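Local coordinates for protein phospholyase (Arthrobacter aurescens, PDB 5G4I) that probably uses pyridoxal 5'-phosphate to break phosphoethanolamine down to acetaldehyde, ammonia and phosphate, although its fold is that of a class III transaminase, at residues P65-A70 with M283-P288; S45-T50 with V56-Y61; V359-G364 with G370-E375; S402-G405 with N409-K412. One frame throughout, in Å; residues are numbered along the deposited sequence.

Contact 1 of 4, residues P65-A70 with M283-P288; sequences PHVGHA and MGNGHP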
# COMPACT_ATOMS: atom_id res chain seq x y z
N PRO A 65 -8.33 -14.84 4.41
CA PRO A 65 -9.28 -15.58 3.60
C PRO A 65 -10.66 -15.65 4.27
O PRO A 65 -11.18 -16.67 4.68
CB PRO A 65 -8.63 -17.01 3.55
CG PRO A 65 -7.91 -17.10 4.77
CD PRO A 65 -7.35 -15.73 5.06
N HIS A 66 -11.24 -14.42 4.41
CA HIS A 66 -12.54 -14.21 5.07
C HIS A 66 -13.65 -15.18 4.61
O HIS A 66 -14.42 -15.69 5.47
CB HIS A 66 -13.03 -12.75 4.71
CG HIS A 66 -14.19 -12.25 5.53
ND1 HIS A 66 -14.11 -12.08 6.90
CD2 HIS A 66 -15.43 -11.84 5.15
CE1 HIS A 66 -15.27 -11.56 7.31
NE2 HIS A 66 -16.07 -11.44 6.29
N VAL A 67 -13.74 -15.47 3.30
CA VAL A 67 -14.75 -16.37 2.75
C VAL A 67 -14.23 -17.76 2.36
O VAL A 67 -14.84 -18.46 1.53
CB VAL A 67 -15.61 -15.70 1.65
CG1 VAL A 67 -16.43 -14.52 2.27
CG2 VAL A 67 -14.81 -15.14 0.47
N GLY A 68 -13.07 -18.07 2.88
CA GLY A 68 -12.47 -19.39 2.75
C GLY A 68 -11.35 -19.48 1.70
O GLY A 68 -11.31 -18.71 0.69
N HIS A 69 -10.38 -20.37 1.94
CA HIS A 69 -9.33 -20.61 0.96
C HIS A 69 -9.86 -21.09 -0.41
O HIS A 69 -10.77 -21.94 -0.47
CB HIS A 69 -8.35 -21.69 1.51
CG HIS A 69 -7.70 -21.29 2.78
ND1 HIS A 69 -6.71 -20.34 2.84
CD2 HIS A 69 -7.91 -21.70 4.07
CE1 HIS A 69 -6.34 -20.18 4.11
NE2 HIS A 69 -7.05 -21.00 4.87
N ALA A 70 -9.29 -20.50 -1.49
CA ALA A 70 -9.67 -20.89 -2.85
C ALA A 70 -11.14 -20.71 -3.24
O ALA A 70 -11.67 -21.39 -4.09
CB ALA A 70 -9.17 -22.36 -3.17
N MET A 283 -10.83 -7.83 3.51
CA MET A 283 -11.79 -7.23 2.56
C MET A 283 -11.81 -7.73 1.13
O MET A 283 -12.85 -7.73 0.45
CB MET A 283 -11.84 -5.72 2.63
CG MET A 283 -10.93 -5.00 1.94
SD MET A 283 -10.93 -3.15 2.37
CE MET A 283 -12.15 -2.41 1.54
N GLY A 284 -10.65 -8.26 0.63
CA GLY A 284 -10.53 -8.86 -0.70
C GLY A 284 -10.16 -10.36 -0.73
O GLY A 284 -9.70 -10.86 -1.76
N ASN A 285 -10.36 -11.03 0.40
CA ASN A 285 -10.03 -12.48 0.54
C ASN A 285 -8.55 -12.82 0.42
O ASN A 285 -8.21 -14.00 0.23
CB ASN A 285 -10.84 -13.39 -0.37
CG ASN A 285 -11.16 -14.75 0.30
OD1 ASN A 285 -11.62 -14.75 1.45
ND2 ASN A 285 -10.99 -15.86 -0.41
N GLY A 286 -7.70 -11.80 0.41
CA GLY A 286 -6.24 -11.94 0.08
C GLY A 286 -5.74 -11.03 -1.03
O GLY A 286 -4.52 -10.83 -1.16
N HIS A 287 -6.66 -10.40 -1.76
CA HIS A 287 -6.30 -9.33 -2.75
C HIS A 287 -5.83 -8.10 -1.96
O HIS A 287 -6.43 -7.75 -0.88
CB HIS A 287 -7.50 -8.97 -3.59
CG HIS A 287 -7.14 -8.26 -4.87
ND1 HIS A 287 -6.63 -8.93 -5.99
CD2 HIS A 287 -7.11 -6.95 -5.21
CE1 HIS A 287 -6.33 -8.06 -6.94
NE2 HIS A 287 -6.65 -6.85 -6.50
N PRO A 288 -4.86 -7.29 -2.42
CA PRO A 288 -4.41 -6.12 -1.59
C PRO A 288 -5.40 -4.93 -1.70
O PRO A 288 -5.44 -4.31 -2.75
CB PRO A 288 -3.00 -5.82 -2.19
CG PRO A 288 -2.60 -7.05 -3.03
CD PRO A 288 -3.94 -7.53 -3.55
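One side-chain amide, that of Asn285, holds two backbone groups of the Pro65–Gly68 turn at once. The contact joins two loops of the class III aminotransferase fold. Pro65 to Gly68 form a type I beta turn. Gly284 to His287 form a type I' turn, and Asn285, the second residue of that turn, has a positive phi of 65°. Asn285 OD1 takes the N-H of Val67 at 2.9 Å, with Val67 N tilted out of the carbonyl plane. His66 N is almost as near but is badly angled and makes no bond to OD1. The backbone of His66 is hydrogen-bonded to Leu417. On the other branch, Asn285 ND2 gives a nearly straight bond to Gly68 O at 3.1 Å, and that oxygen lies close to the plane of the amide. Bonds from both ends of the amide fix its rotation. All the touching residues are buried, and Val325 of helix 316-331 packs on Asn285. Val67 packs a methyl against the same amide. Its CG2 sits between the backbone N and the carbonyl carbon (chi1 -64°, measured to CG1). That places CG2 3.7 Å from Asn285 CG.

Contact 2 of 4, residues S45-T50 with V56-Y61; sequences SGVWLT and VYLDGY. With PO4 (phosphate ion), chain D.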
# COMPACT_ATOMS: atom_id res chain seq x y z
N SER A 45 -8.65 -25.34 0.89
CA SER A 45 -10.06 -25.32 0.43
C SER A 45 -10.94 -25.03 1.62
O SER A 45 -11.02 -25.82 2.59
CB SER A 45 -10.40 -26.69 -0.22
OG SER A 45 -11.78 -26.57 -0.66
N GLY A 46 -11.64 -23.87 1.61
CA GLY A 46 -12.50 -23.51 2.72
C GLY A 46 -11.72 -23.25 3.98
O GLY A 46 -10.97 -22.26 4.06
N VAL A 47 -11.91 -24.11 5.05
CA VAL A 47 -11.19 -24.02 6.31
C VAL A 47 -9.97 -24.99 6.37
O VAL A 47 -9.31 -25.04 7.43
CB VAL A 47 -12.08 -24.21 7.52
CG1 VAL A 47 -13.19 -23.13 7.65
CG2 VAL A 47 -12.66 -25.69 7.60
N TRP A 48 -9.74 -25.71 5.27
CA TRP A 48 -8.70 -26.77 5.32
C TRP A 48 -7.43 -26.40 4.54
O TRP A 48 -7.56 -25.77 3.45
CB TRP A 48 -9.30 -28.05 4.74
CG TRP A 48 -10.50 -28.57 5.47
CD1 TRP A 48 -11.81 -28.45 5.03
CD2 TRP A 48 -10.55 -29.16 6.80
NE1 TRP A 48 -12.65 -29.00 5.97
CE2 TRP A 48 -11.93 -29.43 7.07
CE3 TRP A 48 -9.59 -29.55 7.71
CZ2 TRP A 48 -12.33 -30.06 8.28
CZ3 TRP A 48 -10.03 -30.18 8.95
CH2 TRP A 48 -11.40 -30.41 9.19
N LEU A 49 -6.26 -26.71 5.08
CA LEU A 49 -4.95 -26.43 4.47
C LEU A 49 -4.08 -27.67 4.41
O LEU A 49 -4.14 -28.45 5.34
CB LEU A 49 -4.21 -25.36 5.24
CG LEU A 49 -4.76 -23.92 5.11
CD1 LEU A 49 -4.38 -23.06 6.31
CD2 LEU A 49 -4.34 -23.33 3.74
N THR A 50 -3.27 -27.79 3.35
CA THR A 50 -2.41 -28.96 3.13
C THR A 50 -0.96 -28.52 2.98
O THR A 50 -0.64 -27.50 2.28
CB THR A 50 -2.80 -29.71 1.87
OG1 THR A 50 -4.17 -30.14 1.98
CG2 THR A 50 -1.92 -30.98 1.70
N VAL A 56 -2.91 -32.52 6.53
CA VAL A 56 -4.07 -31.61 6.48
C VAL A 56 -4.32 -30.95 7.83
O VAL A 56 -4.28 -31.59 8.91
CB VAL A 56 -5.33 -32.36 5.98
CG1 VAL A 56 -6.56 -31.43 6.00
CG2 VAL A 56 -5.11 -32.90 4.61
N TYR A 57 -4.62 -29.63 7.80
CA TYR A 57 -4.87 -28.89 9.01
C TYR A 57 -6.22 -28.10 8.92
O TYR A 57 -6.59 -27.62 7.82
CB TYR A 57 -3.77 -27.82 9.28
CG TYR A 57 -2.33 -28.33 9.31
CD1 TYR A 57 -1.69 -28.57 8.11
CD2 TYR A 57 -1.71 -28.56 10.47
CE1 TYR A 57 -0.38 -29.05 8.09
CE2 TYR A 57 -0.35 -28.99 10.50
CZ TYR A 57 0.22 -29.32 9.30
OH TYR A 57 1.54 -29.76 9.31
N LEU A 58 -6.83 -27.98 10.09
CA LEU A 58 -7.99 -27.09 10.31
C LEU A 58 -7.42 -25.68 10.62
O LEU A 58 -6.65 -25.51 11.54
CB LEU A 58 -8.86 -27.59 11.46
CG LEU A 58 -10.10 -26.71 11.82
CD1 LEU A 58 -11.04 -26.55 10.67
CD2 LEU A 58 -10.82 -27.28 13.05
N ASP A 59 -7.85 -24.66 9.82
CA ASP A 59 -7.44 -23.27 10.02
C ASP A 59 -8.22 -22.58 11.13
O ASP A 59 -9.38 -22.22 10.89
CB ASP A 59 -7.55 -22.49 8.69
CG ASP A 59 -6.88 -21.11 8.71
OD1 ASP A 59 -6.57 -20.62 9.83
OD2 ASP A 59 -6.68 -20.60 7.59
N GLY A 60 -7.65 -22.46 12.33
CA GLY A 60 -8.21 -21.64 13.42
C GLY A 60 -7.62 -20.26 13.65
O GLY A 60 -7.74 -19.69 14.75
N TYR A 61 -6.97 -19.75 12.57
CA TYR A 61 -6.15 -18.54 12.70
C TYR A 61 -6.33 -17.44 11.66
O TYR A 61 -6.23 -16.25 12.00
CB TYR A 61 -4.60 -18.94 12.78
CG TYR A 61 -3.64 -17.75 12.75
CD1 TYR A 61 -3.56 -16.93 13.79
CD2 TYR A 61 -3.07 -17.39 11.55
CE1 TYR A 61 -2.80 -15.75 13.70
CE2 TYR A 61 -2.34 -16.22 11.44
CZ TYR A 61 -2.22 -15.50 12.54
OH TYR A 61 -1.47 -14.32 12.36
P PO4 D . -2.13 -11.21 12.31
O1 PO4 D . -3.22 -10.55 12.93
O2 PO4 D . -2.48 -12.17 11.18
O3 PO4 D . -1.97 -12.26 13.41
O4 PO4 D . -0.86 -10.46 12.03
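Asp59 N donates to Val47 O at 2.8 Å and starts a short ladder of backbone bonds. Leu49 and Tyr57 follow as a hydrogen-bonded pair: Leu49 N to Tyr57 O is 2.9 Å, and Tyr57 N to Leu49 O is 2.8 Å. Both carboxylate oxygens of Asp59 are used. Its OD1 accepts the N-H of Tyr61, an Asx turn that bends the chain as the strand ends, and also that of Asn62. Its OD2 is hydrogen-bonded to His69 and rests against Leu49 CD1. The side chain of Tyr61 then carries the segment to a phosphate ion, probably from the crystallisation liquor. Tyr61 OH bonds to phosphate O3, though the modelled distance is too short to be taken literally. Arg414, Gln254 and Arg90 of the second subunit also bind this ion. Strands 48-51 and 56-59 form an antiparallel beta hairpin, with a type II' turn from Ser45 to Trp48 leading in from strand 41-45. Trp48, Thr50, Val56 and Leu58 share one face of the sheet. There Leu58 CD1 makes a CH-pi contact 4.2 Å from the centroid of the six-membered ring of Trp48, over its face. Val47 CG2 lies over the rim on the same side, 3.6 Å from Leu58 CD1. Trp48 CG stands beside its backbone N (chi1 -60°), which swings the indole across the strand until CE3 meets Val56 CG1 at 4.0 Å. His423, Ile426 and Leu427 of helix 421-436 cover Leu58.

Contact 3 of 4, residues V359-G364 with G370-E375; sequences VGSVRG and GIDIIE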
# COMPACT_ATOMS: atom_id res chain seq x y z
N VAL A 359 -6.19 -22.29 32.96
CA VAL A 359 -7.00 -21.27 32.21
C VAL A 359 -7.53 -20.20 33.11
O VAL A 359 -8.18 -20.51 34.11
CB VAL A 359 -8.09 -21.98 31.41
CG1 VAL A 359 -8.98 -20.98 30.59
CG2 VAL A 359 -7.52 -23.01 30.43
N GLY A 360 -7.38 -18.96 32.70
CA GLY A 360 -7.88 -17.78 33.42
C GLY A 360 -9.25 -17.36 32.86
O GLY A 360 -10.22 -18.10 32.97
N SER A 361 -9.35 -16.21 32.18
CA SER A 361 -10.62 -15.74 31.69
C SER A 361 -10.87 -16.13 30.19
O SER A 361 -9.91 -16.30 29.40
CB SER A 361 -10.70 -14.18 31.77
OG SER A 361 -10.48 -13.75 33.12
N VAL A 362 -12.13 -16.20 29.85
CA VAL A 362 -12.61 -16.36 28.47
C VAL A 362 -12.80 -14.94 27.86
O VAL A 362 -13.41 -14.10 28.50
CB VAL A 362 -13.96 -17.12 28.46
CG1 VAL A 362 -14.47 -17.28 27.02
CG2 VAL A 362 -13.65 -18.50 29.04
N ARG A 363 -12.35 -14.74 26.63
CA ARG A 363 -12.28 -13.41 26.03
C ARG A 363 -12.84 -13.45 24.60
O ARG A 363 -12.74 -14.43 23.86
CB ARG A 363 -10.83 -12.96 26.05
CG ARG A 363 -10.22 -12.81 27.47
CD ARG A 363 -8.71 -12.73 27.42
NE ARG A 363 -8.13 -12.53 28.78
CZ ARG A 363 -8.10 -11.38 29.41
NH1 ARG A 363 -8.53 -10.29 28.86
NH2 ARG A 363 -7.71 -11.37 30.70
N GLY A 364 -13.36 -12.30 24.21
CA GLY A 364 -13.77 -12.06 22.76
C GLY A 364 -15.25 -12.26 22.52
O GLY A 364 -16.11 -12.44 23.44
N GLY A 370 -10.49 -15.97 22.70
CA GLY A 370 -9.24 -16.34 23.35
C GLY A 370 -9.44 -16.74 24.81
O GLY A 370 -10.47 -16.55 25.41
N ILE A 371 -8.38 -17.33 25.35
CA ILE A 371 -8.29 -17.65 26.81
C ILE A 371 -6.85 -17.33 27.30
O ILE A 371 -5.87 -17.65 26.61
CB ILE A 371 -8.64 -19.16 27.09
CG1 ILE A 371 -7.92 -20.14 26.15
CG2 ILE A 371 -10.16 -19.32 27.08
CD1 ILE A 371 -8.02 -21.62 26.58
N ASP A 372 -6.66 -16.98 28.30
CA ASP A 372 -5.47 -16.63 29.12
C ASP A 372 -4.93 -17.90 29.72
O ASP A 372 -5.72 -18.65 30.32
CB ASP A 372 -5.80 -16.02 30.49
CG ASP A 372 -6.31 -14.74 30.55
OD1 ASP A 372 -6.30 -13.97 29.68
OD2 ASP A 372 -7.25 -14.68 31.31
N ILE A 373 -3.66 -18.18 29.41
CA ILE A 373 -3.00 -19.43 29.93
C ILE A 373 -2.12 -19.01 31.14
O ILE A 373 -1.29 -18.07 31.05
CB ILE A 373 -2.19 -20.08 28.83
CG1 ILE A 373 -3.06 -20.44 27.59
CG2 ILE A 373 -1.45 -21.37 29.27
CD1 ILE A 373 -4.33 -21.25 27.87
N ILE A 374 -2.36 -19.71 32.28
CA ILE A 374 -1.76 -19.37 33.60
C ILE A 374 -1.15 -20.60 34.28
O ILE A 374 -1.40 -21.75 33.90
CB ILE A 374 -2.79 -18.72 34.50
CG1 ILE A 374 -3.95 -19.66 34.76
CG2 ILE A 374 -3.22 -17.34 33.91
CD1 ILE A 374 -4.92 -19.17 35.84
N GLU A 375 -0.25 -20.32 35.23
CA GLU A 375 0.28 -21.41 36.10
C GLU A 375 -0.85 -21.90 36.97
O GLU A 375 -1.74 -21.11 37.32
CB GLU A 375 1.47 -20.88 36.96
CG GLU A 375 2.67 -20.31 36.22
CD GLU A 375 3.43 -21.28 35.36
OE1 GLU A 375 3.21 -22.54 35.34
OE2 GLU A 375 4.25 -20.79 34.58
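Asp372 and Arg363 form a salt bridge across two strands, from Arg363 NE to Asp372 OD1. The modelled distance is very short, so its exact value is doubtful. A weak second bond runs from Arg363 NH2 to Asp372 OD2 at 3.4 Å. The guanidinium and carboxylate planes are turned 57° apart, so the two groups do not pair flat. Asp372 OD2 also accepts the N-H of Ser361 at 2.7 Å, on its anti side and out of the carboxylate plane. The backbone O of Asp372 takes the N-H of Gly360 at 2.9 Å. Asp372 thus receives two successive N-H groups, one on its backbone O and one on its carboxylate. They lie at a beta bulge in the antiparallel hairpin of strands 359-365 and 368-373, where the register slips by one between Val359 and Val362. Past the bulge, Arg363 and Gly370 pair through both backbone bonds. The opposite face is apolar: Val359 CG1 lies 4.0 Å from Ile371 CB, and Val362 CG2 meets Ile371 CG2 at 4.1 Å. Helix 334-355 covers the valines through Leu349 and Ala353. Outside the hairpin, Arg363 NH1 forms a salt bridge with Asp178 and a hydrogen bond with Leu226 O.

Contact 4 of 4, residues S402-G405 with N409-K412; sequences SRVG and NVLK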
# COMPACT_ATOMS: atom_id res chain seq x y z
N SER A 402 -2.72 -19.45 17.26
CA SER A 402 -1.61 -18.58 17.66
C SER A 402 -1.84 -17.98 19.06
O SER A 402 -2.64 -18.43 19.88
CB SER A 402 -1.35 -17.50 16.61
OG SER A 402 0.01 -17.00 16.76
N ARG A 403 -1.09 -16.90 19.38
CA ARG A 403 -1.25 -16.16 20.66
C ARG A 403 -1.05 -14.67 20.53
O ARG A 403 -0.46 -14.21 19.50
CB ARG A 403 -0.29 -16.69 21.73
CG ARG A 403 1.16 -16.64 21.29
CD ARG A 403 2.14 -16.99 22.44
NE ARG A 403 3.51 -17.24 21.95
CZ ARG A 403 4.51 -17.68 22.75
NH1 ARG A 403 4.33 -17.85 24.10
NH2 ARG A 403 5.70 -17.97 22.22
N VAL A 404 -1.51 -13.94 21.52
CA VAL A 404 -1.40 -12.49 21.59
C VAL A 404 -1.13 -12.06 23.03
O VAL A 404 -1.28 -12.85 23.97
CB VAL A 404 -2.71 -11.73 21.11
CG1 VAL A 404 -2.80 -11.71 19.63
CG2 VAL A 404 -3.98 -12.19 21.72
N GLY A 405 -0.91 -10.75 23.22
CA GLY A 405 -0.86 -10.10 24.51
C GLY A 405 0.56 -9.74 24.99
O GLY A 405 1.52 -10.42 24.59
N ASN A 409 0.61 -14.89 26.43
CA ASN A 409 -0.14 -16.01 27.03
C ASN A 409 -1.62 -16.08 26.72
O ASN A 409 -2.35 -16.79 27.41
CB ASN A 409 0.07 -16.01 28.55
CG ASN A 409 -0.70 -14.91 29.23
OD1 ASN A 409 -0.60 -13.75 28.80
ND2 ASN A 409 -1.44 -15.19 30.25
N VAL A 410 -2.11 -15.27 25.75
CA VAL A 410 -3.54 -15.36 25.37
C VAL A 410 -3.65 -16.16 24.08
O VAL A 410 -3.18 -15.75 23.04
CB VAL A 410 -4.20 -13.99 25.26
CG1 VAL A 410 -5.67 -14.14 24.86
CG2 VAL A 410 -4.03 -13.17 26.52
N LEU A 411 -4.22 -17.37 24.21
CA LEU A 411 -4.37 -18.27 23.07
C LEU A 411 -5.48 -17.72 22.20
O LEU A 411 -6.51 -17.34 22.75
CB LEU A 411 -4.63 -19.71 23.71
CG LEU A 411 -4.29 -20.90 22.96
CD1 LEU A 411 -2.78 -21.05 22.78
CD2 LEU A 411 -4.84 -22.09 23.66
N LYS A 412 -5.18 -17.54 20.90
CA LYS A 412 -6.03 -16.81 19.98
C LYS A 412 -6.57 -17.68 18.88
O LYS A 412 -5.78 -18.36 18.18
CB LYS A 412 -5.25 -15.78 19.31
CG LYS A 412 -6.00 -14.92 18.33
CD LYS A 412 -5.11 -14.57 17.17
CE LYS A 412 -4.53 -13.20 17.17
NZ LYS A 412 -4.06 -12.81 15.82
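The antiparallel hairpin of strands 399-404 and 410-413 lies near the active site. It pairs Ser402 with Lys412, Arg403 with Leu411 and Val404 with Val410. Lys412 N donates to Ser402 O at 2.9 Å. The return bond, from Ser402 N to Lys412 O, is weak at 3.4 Å. Val404 and Val410 are joined in both directions: Val404 N to Val410 O is 2.9 Å, and Val410 N to Val404 O is 3.1 Å. Between these pairs the strands come close, with Arg403 CA 3.1 Å from Val410 O.

Ser402, Val404, Val410 and Lys412 point to one face of the sheet. There Val404 touches both Val410 and Lys412. Its CG2 faces Val410 CB at 4.0 Å, while its CG1 presses on Lys412 CE at 3.4 Å, tighter than normal carbon contact. The side chains of Val404 and Lys412 cross at about a right angle. The lysine bends at chi2 (-144°) and chi3 (-103°), which brings CE over the valine methyl. On the other face, Arg403 runs out extended, and its NH1 bonds to Asp408 O in the loop joining the strands. Leu411 packs on Thr387 and Ile391 of helix 384-396.

Beyond the two strands, Lys412 NZ forms a salt bridge with O3 of the bound phosphate ion, and the lysine side chain is about 8 Å from the pyridoxal phosphate at the nearest atoms. Together with Tyr61, the lysine lines a site that accepts an anion. The ion may therefore mark where the phosphate of a substrate sits, as would suit a phospholyase.

Overall arrangement
Contacts 2, 3 and 4 are three hairpins of one mixed seven-stranded sheet. Contact 2 supplies strands 48-51 and 56-59. Strand 56-59 neighbours strand 399-404 of contact 4, and strand 410-413 neighbours strand 368-373 of contact 3. Centres of contacts 3 and 4 are about 9 Å apart; those of contacts 2 and 4 are about 19 Å apart. Contact 1 ties two loops together instead. Its centre is about 14 Å from that of contact 2, which it meets through His69, and about 29 Å from that of contact 3. Contacts 1 and 2 also touch the second subunit. Along the chain contact 2 closes first, then contacts 1, 3 and 4. The phosphate ion unites contacts 2 and 4 near the cofactor.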